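Long-range contacts in microcin B17-processing protein McbD (Escherichia coli str. K-12 substr. MG1655, PDB 6GRH), which is required, as the YcaO-family member of the microcin B17 synthetase, for processing the inactive precursor McbA into the active antibiotic peptide: residues E[72-78]-E[104-110]; E[172-177]-E[214-219]. The protein carries 1 engineered substitution. One frame throughout, in Å; residues are numbered along the deposited sequence.

How the contacts relate
From the N terminus, the chain reaches contact 1 first. Residues 72-78 and 104-110 close a loop that is mostly helical, holding helix 82-95 and most of helix 100-105, and so return the chain to begin strand 108-115 beside the short strand 73-74. The chain then runs through more strands of that antiparallel sheet before entering helix 157-180. Contact 2 opens on this helix and closes when residues 214-219 come back to it, after strand 182-187 and helix 196-208, at the end of strand 210-215. The two loops follow in series. The centres of the two contacts lie 33 Å apart and their nearest atoms about 18 Å apart: contact 1 is peripheral, whereas contact 2 is buried and joins a helix to the mixed sheet.

Contact 1 (E[72-78]-E[104-110]); sequences GQKTLYE and ITHKFKT
Leu76 (chi1 m, chi2 t) brings CD2 to 4.0 Å from CD1 of the Phe108 ring, which also meets the nearly parallel ring of Phe92. Beside them the backbones run antiparallel: Gln73 faces Lys109 as a non-hydrogen-bonded pair (CA-CA 4.4 Å), and Lys74 faces Phe108 as a hydrogen-bonded one, with Lys74 N to Phe108 O 3.0 Å and a weak return from Phe108 N to Lys74 O, 2.7 Å. Thr110 N donates to Gly72 O at 3.1 Å; the phi/psi of Gly72, 141/-167, would jam a CB against the preceding carbonyl. This is the edge of an antiparallel YcaO-domain sheet, where Thr75 leads from the short strand into helix 76-79. Thr75 (chi1 p) is the N-cap, and it forms a capping box with Glu78: Glu78 N to Thr75 OG1 and Thr75 N to Glu78 OE1 are each 3.1 Å. The same OE1 makes a salt bridge to Lys107 NZ (3.3 Å), at the end of a long side chain suited to this exposed position. Water 1 accepts from Leu76 N (2.7 Å) and lies 2.8 Å from His106 O.

Contact 2 (E[172-177]-E[214-219]); sequences QSLLLY and FDITLP
A serine within a helix serves here as acceptor for a loop amide: Leu218 N donates to Ser173 OG at 3.0 Å, while that small hydroxyl, chi1 m, also bonds Met169 O one turn back. Ser173 and Leu218 lie closest in backbone, CA-CA 5.0 Å, and water 2 adds a bridge by donating to Ser173 O (2.8 Å) and Ile216 O (2.6 Å). Residues 172-177 are regular helix; 214-215 end a strand, and 216-219 leave it in a loop with Thr217 to Pro219 in polyproline-II-like conformation. The contact thus seats helix 157-180 against the mixed sheet of the YcaO domain, where strand 210-215 ends. There Asp215 OD1 accepts from Thr217 N at 3.1 Å, an Asx turn that shapes the exit. Beta-branched Ile216, chi1 p, lays CG2 over the Tyr177 face, 3.9 Å from the ring centroid, a CH-pi contact; Tyr177, chi1 t, reaches Thr306 with its hydroxyl. Leu176 CD2 meets Leu218 CD2 at 4.0 Å and Pro219 CD at 3.9 Å, its apolar side chain shared between the two.

Contact 1 (E[72-78]-E[104-110])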
loop_
_atom_site.group_PDB
_atom_site.type_symbol
_atom_site.label_atom_id
_atom_site.label_comp_id
_atom_site.label_asym_id
_atom_site.label_seq_id
_atom_site.Cartn_x
_atom_site.Cartn_y
_atom_site.Cartn_z
ATOM N N GLY E 72 -26.827 -0.915 -49.485
ATOM C CA GLY E 72 -27.733 -0.909 -50.626
ATOM C C GLY E 72 -27.690 -2.216 -51.395
ATOM O O GLY E 72 -27.126 -3.223 -50.931
ATOM N N GLN E 73 -28.280 -2.182 -52.581
ATOM C CA GLN E 73 -28.471 -3.367 -53.388
ATOM C C GLN E 73 -28.370 -2.952 -54.858
ATOM O O GLN E 73 -29.108 -2.081 -55.292
ATOM C CB GLN E 73 -29.836 -3.982 -53.073
ATOM C CG GLN E 73 -29.850 -5.490 -53.144
ATOM C CD GLN E 73 -31.166 -6.077 -52.706
ATOM O OE1 GLN E 73 -31.453 -6.146 -51.519
ATOM N NE2 GLN E 73 -31.958 -6.524 -53.654
ATOM N N LYS E 74 -27.441 -3.561 -55.592
ATOM C CA LYS E 74 -27.160 -3.212 -56.981
ATOM C C LYS E 74 -26.659 -4.446 -57.714
ATOM O O LYS E 74 -26.165 -5.387 -57.090
ATOM C CB LYS E 74 -26.073 -2.136 -57.070
ATOM C CG LYS E 74 -26.357 -0.838 -56.326
ATOM C CD LYS E 74 -25.369 0.239 -56.752
ATOM C CE LYS E 74 -25.510 1.491 -55.909
ATOM N NZ LYS E 74 -24.305 2.360 -56.024
ATOM N N THR E 75 -26.772 -4.423 -59.043
ATOM C CA THR E 75 -26.160 -5.446 -59.894
ATOM C C THR E 75 -24.667 -5.155 -59.971
ATOM O O THR E 75 -24.216 -4.045 -59.645
ATOM C CB THR E 75 -26.697 -5.430 -61.348
ATOM O OG1 THR E 75 -26.213 -4.258 -62.024
ATOM C CG2 THR E 75 -28.216 -5.472 -61.392
ATOM N N LEU E 76 -23.904 -6.137 -60.434
ATOM C CA LEU E 76 -22.470 -5.974 -60.563
ATOM C C LEU E 76 -22.122 -4.769 -61.456
ATOM O O LEU E 76 -21.286 -3.946 -61.075
ATOM C CB LEU E 76 -21.816 -7.262 -61.071
ATOM C CG LEU E 76 -21.847 -8.486 -60.152
ATOM C CD1 LEU E 76 -21.188 -9.683 -60.824
ATOM C CD2 LEU E 76 -21.178 -8.227 -58.798
ATOM N N TYR E 77 -22.801 -4.633 -62.599
ATOM C CA TYR E 77 -22.511 -3.542 -63.553
ATOM C C TYR E 77 -23.038 -2.164 -63.147
ATOM O O TYR E 77 -22.623 -1.168 -63.726
ATOM C CB TYR E 77 -22.999 -3.897 -64.974
ATOM C CG TYR E 77 -22.111 -4.887 -65.697
ATOM C CD1 TYR E 77 -22.212 -6.254 -65.441
ATOM C CD2 TYR E 77 -21.173 -4.455 -66.650
ATOM C CE1 TYR E 77 -21.402 -7.166 -66.090
ATOM C CE2 TYR E 77 -20.355 -5.362 -67.307
ATOM C CZ TYR E 77 -20.480 -6.720 -67.027
ATOM O OH TYR E 77 -19.686 -7.641 -67.671
ATOM N N GLU E 78 -23.957 -2.099 -62.189
ATOM C CA GLU E 78 -24.344 -0.814 -61.555
ATOM C C GLU E 78 -23.324 -0.373 -60.493
ATOM O O GLU E 78 -23.131 0.822 -60.241
ATOM C CB GLU E 78 -25.729 -0.928 -60.912
ATOM C CG GLU E 78 -26.863 -0.950 -61.936
ATOM C CD GLU E 78 -28.074 -1.739 -61.485
ATOM O OE1 GLU E 78 -28.240 -2.005 -60.267
ATOM O OE2 GLU E 78 -28.868 -2.112 -62.377
ATOM N N ILE E 104 -25.487 -11.708 -63.652
ATOM C CA ILE E 104 -25.464 -10.279 -63.990
ATOM C C ILE E 104 -26.762 -9.532 -63.691
ATOM O O ILE E 104 -26.732 -8.304 -63.611
ATOM C CB ILE E 104 -24.920 -9.953 -65.407
ATOM C CG1 ILE E 104 -25.873 -10.379 -66.530
ATOM C CG2 ILE E 104 -23.514 -10.537 -65.580
ATOM C CD1 ILE E 104 -25.407 -9.928 -67.902
ATOM N N THR E 105 -27.880 -10.239 -63.490
ATOM C CA THR E 105 -29.148 -9.569 -63.164
ATOM C C THR E 105 -29.462 -9.559 -61.671
ATOM O O THR E 105 -30.363 -8.840 -61.246
ATOM C CB THR E 105 -30.355 -10.156 -63.928
ATOM O OG1 THR E 105 -30.565 -11.517 -63.542
ATOM C CG2 THR E 105 -30.139 -10.084 -65.442
ATOM N N HIS E 106 -28.739 -10.341 -60.874
ATOM C CA HIS E 106 -29.002 -10.386 -59.442
ATOM C C HIS E 106 -28.556 -9.070 -58.770
ATOM O O HIS E 106 -27.486 -8.528 -59.077
ATOM C CB HIS E 106 -28.297 -11.582 -58.796
ATOM C CG HIS E 106 -28.612 -11.746 -57.341
ATOM N ND1 HIS E 106 -29.849 -12.164 -56.894
ATOM C CD2 HIS E 106 -27.864 -11.524 -56.234
ATOM C CE1 HIS E 106 -29.842 -12.203 -55.573
ATOM N NE2 HIS E 106 -28.650 -11.821 -55.147
ATOM N N LYS E 107 -29.394 -8.572 -57.865
ATOM C CA LYS E 107 -29.096 -7.381 -57.090
ATOM C C LYS E 107 -28.362 -7.788 -55.803
ATOM O O LYS E 107 -28.989 -8.234 -54.845
ATOM C CB LYS E 107 -30.379 -6.598 -56.779
ATOM C CG LYS E 107 -31.038 -5.971 -57.997
ATOM C CD LYS E 107 -32.082 -4.913 -57.625
ATOM C CE LYS E 107 -32.373 -3.944 -58.776
ATOM N NZ LYS E 107 -31.171 -3.151 -59.204
ATOM N N PHE E 108 -27.032 -7.651 -55.809
ATOM C CA PHE E 108 -26.195 -7.964 -54.637
ATOM C C PHE E 108 -26.211 -6.856 -53.592
ATOM O O PHE E 108 -26.195 -5.668 -53.915
ATOM C CB PHE E 108 -24.739 -8.182 -55.048
ATOM C CG PHE E 108 -24.506 -9.446 -55.805
ATOM C CD1 PHE E 108 -24.585 -9.470 -57.192
ATOM C CD2 PHE E 108 -24.219 -10.621 -55.128
ATOM C CE1 PHE E 108 -24.360 -10.642 -57.889
ATOM C CE2 PHE E 108 -24.001 -11.804 -55.823
ATOM C CZ PHE E 108 -24.072 -11.815 -57.207
ATOM N N LYS E 109 -26.198 -7.257 -52.328
ATOM C CA LYS E 109 -25.945 -6.316 -51.244
ATOM C C LYS E 109 -24.522 -5.762 -51.462
ATOM O O LYS E 109 -23.639 -6.486 -51.905
ATOM C CB LYS E 109 -26.070 -6.998 -49.891
ATOM C CG LYS E 109 -27.443 -7.597 -49.570
ATOM C CD LYS E 109 -28.494 -6.515 -49.408
ATOM C CE LYS E 109 -29.817 -7.068 -48.909
ATOM N NZ LYS E 109 -29.843 -7.218 -47.426
ATOM N N THR E 110 -24.343 -4.475 -51.216
ATOM C CA THR E 110 -23.107 -3.767 -51.513
ATOM C C THR E 110 -22.364 -3.314 -50.257
ATOM O O THR E 110 -22.954 -3.084 -49.199
ATOM C CB THR E 110 -23.401 -2.500 -52.326
ATOM O OG1 THR E 110 -24.364 -1.706 -51.626
ATOM C CG2 THR E 110 -23.936 -2.844 -53.697
HETATM O O HOH W 1 -25.327 -8.438 -60.829
#

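Contact 2 (E[172-177]-E[214-219])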
loop_
_atom_site.group_PDB
_atom_site.type_symbol
_atom_site.label_atom_id
_atom_site.label_comp_id
_atom_site.label_asym_id
_atom_site.label_seq_id
_atom_site.Cartn_x
_atom_site.Cartn_y
_atom_site.Cartn_z
ATOM N N GLN E 172 -2.449 -16.041 -50.842
ATOM C CA GLN E 172 -2.302 -16.346 -52.271
ATOM C C GLN E 172 -1.050 -17.183 -52.491
ATOM O O GLN E 172 -1.100 -18.184 -53.230
ATOM C CB GLN E 172 -2.289 -15.095 -53.149
ATOM C CG GLN E 172 -3.542 -14.229 -53.053
ATOM C CD GLN E 172 -4.807 -14.934 -53.467
ATOM O OE1 GLN E 172 -4.816 -15.730 -54.433
ATOM N NE2 GLN E 172 -5.898 -14.626 -52.770
ATOM N N SER E 173 0.045 -16.818 -51.817
ATOM C CA SER E 173 1.285 -17.615 -51.856
ATOM C C SER E 173 1.080 -19.034 -51.344
ATOM O O SER E 173 1.584 -19.982 -51.922
ATOM C CB SER E 173 2.428 -16.957 -51.071
ATOM O OG SER E 173 2.794 -15.711 -51.664
ATOM N N LEU E 174 0.327 -19.175 -50.273
ATOM C CA LEU E 174 0.096 -20.479 -49.663
ATOM C C LEU E 174 -0.741 -21.395 -50.559
ATOM O O LEU E 174 -0.454 -22.589 -50.647
ATOM C CB LEU E 174 -0.611 -20.303 -48.323
ATOM C CG LEU E 174 -1.051 -21.576 -47.589
ATOM C CD1 LEU E 174 0.134 -22.437 -47.158
ATOM C CD2 LEU E 174 -1.924 -21.218 -46.405
ATOM N N LEU E 175 -1.794 -20.844 -51.165
ATOM C CA LEU E 175 -2.641 -21.609 -52.084
ATOM C C LEU E 175 -1.897 -22.083 -53.322
ATOM O O LEU E 175 -2.068 -23.224 -53.732
ATOM C CB LEU E 175 -3.874 -20.816 -52.504
ATOM C CG LEU E 175 -4.908 -20.646 -51.396
ATOM C CD1 LEU E 175 -5.819 -19.453 -51.674
ATOM C CD2 LEU E 175 -5.721 -21.914 -51.204
ATOM N N LEU E 176 -1.071 -21.223 -53.914
ATOM C CA LEU E 176 -0.257 -21.640 -55.057
ATOM C C LEU E 176 0.728 -22.754 -54.667
ATOM O O LEU E 176 0.864 -23.747 -55.390
ATOM C CB LEU E 176 0.487 -20.465 -55.685
ATOM C CG LEU E 176 1.029 -20.844 -57.066
ATOM C CD1 LEU E 176 -0.121 -21.063 -58.041
ATOM C CD2 LEU E 176 1.992 -19.798 -57.604
ATOM N N TYR E 177 1.380 -22.593 -53.516
ATOM C CA TYR E 177 2.268 -23.635 -52.958
ATOM C C TYR E 177 1.521 -24.943 -52.692
ATOM O O TYR E 177 1.987 -26.024 -53.079
ATOM C CB TYR E 177 2.904 -23.166 -51.657
ATOM C CG TYR E 177 3.611 -24.257 -50.887
ATOM C CD1 TYR E 177 4.803 -24.794 -51.345
ATOM C CD2 TYR E 177 3.091 -24.747 -49.712
ATOM C CE1 TYR E 177 5.464 -25.792 -50.647
ATOM C CE2 TYR E 177 3.734 -25.745 -49.004
ATOM C CZ TYR E 177 4.921 -26.260 -49.468
ATOM O OH TYR E 177 5.555 -27.240 -48.760
ATOM N N PHE E 214 10.428 -22.873 -45.699
ATOM C CA PHE E 214 10.408 -22.608 -47.107
ATOM C C PHE E 214 9.995 -21.157 -47.396
ATOM O O PHE E 214 9.075 -20.639 -46.775
ATOM C CB PHE E 214 9.415 -23.559 -47.784
ATOM C CG PHE E 214 9.774 -25.018 -47.671
ATOM C CD1 PHE E 214 11.023 -25.478 -48.064
ATOM C CD2 PHE E 214 8.842 -25.945 -47.211
ATOM C CE1 PHE E 214 11.348 -26.831 -47.985
ATOM C CE2 PHE E 214 9.162 -27.299 -47.137
ATOM C CZ PHE E 214 10.414 -27.737 -47.522
ATOM N N ASP E 215 10.685 -20.515 -48.336
ATOM C CA ASP E 215 10.203 -19.286 -48.955
ATOM C C ASP E 215 9.226 -19.692 -50.070
ATOM O O ASP E 215 9.657 -20.240 -51.091
ATOM C CB ASP E 215 11.384 -18.479 -49.517
ATOM C CG ASP E 215 10.969 -17.115 -50.072
ATOM O OD1 ASP E 215 10.027 -17.040 -50.891
ATOM O OD2 ASP E 215 11.603 -16.107 -49.707
ATOM N N ILE E 216 7.925 -19.429 -49.868
ATOM C CA ILE E 216 6.885 -19.762 -50.846
ATOM C C ILE E 216 6.298 -18.528 -51.547
ATOM O O ILE E 216 5.256 -18.634 -52.172
ATOM C CB ILE E 216 5.731 -20.587 -50.218
ATOM C CG1 ILE E 216 5.054 -19.818 -49.071
ATOM C CG2 ILE E 216 6.240 -21.935 -49.729
ATOM C CD1 ILE E 216 3.629 -20.262 -48.815
ATOM N N THR E 217 6.974 -17.377 -51.476
ATOM C CA THR E 217 6.489 -16.138 -52.078
ATOM C C THR E 217 5.992 -16.352 -53.513
ATOM O O THR E 217 6.666 -17.025 -54.269
ATOM C CB THR E 217 7.639 -15.134 -52.151
ATOM O OG1 THR E 217 8.325 -15.134 -50.899
ATOM C CG2 THR E 217 7.129 -13.733 -52.496
ATOM N N LEU E 218 4.854 -15.762 -53.889
ATOM C CA LEU E 218 4.387 -15.802 -55.282
ATOM C C LEU E 218 5.571 -15.491 -56.198
ATOM O O LEU E 218 6.299 -14.539 -55.918
ATOM C CB LEU E 218 3.313 -14.755 -55.556
ATOM C CG LEU E 218 1.888 -15.034 -55.092
ATOM C CD1 LEU E 218 0.998 -13.906 -55.563
ATOM C CD2 LEU E 218 1.392 -16.358 -55.618
ATOM N N PRO E 219 5.791 -16.312 -57.240
ATOM C CA PRO E 219 6.935 -16.103 -58.152
ATOM C C PRO E 219 7.017 -14.693 -58.734
ATOM O O PRO E 219 6.013 -14.136 -59.185
ATOM C CB PRO E 219 6.689 -17.135 -59.245
ATOM C CG PRO E 219 6.099 -18.265 -58.466
ATOM C CD PRO E 219 5.180 -17.632 -57.463
HETATM O O HOH W 2 3.520 -19.591 -53.930
#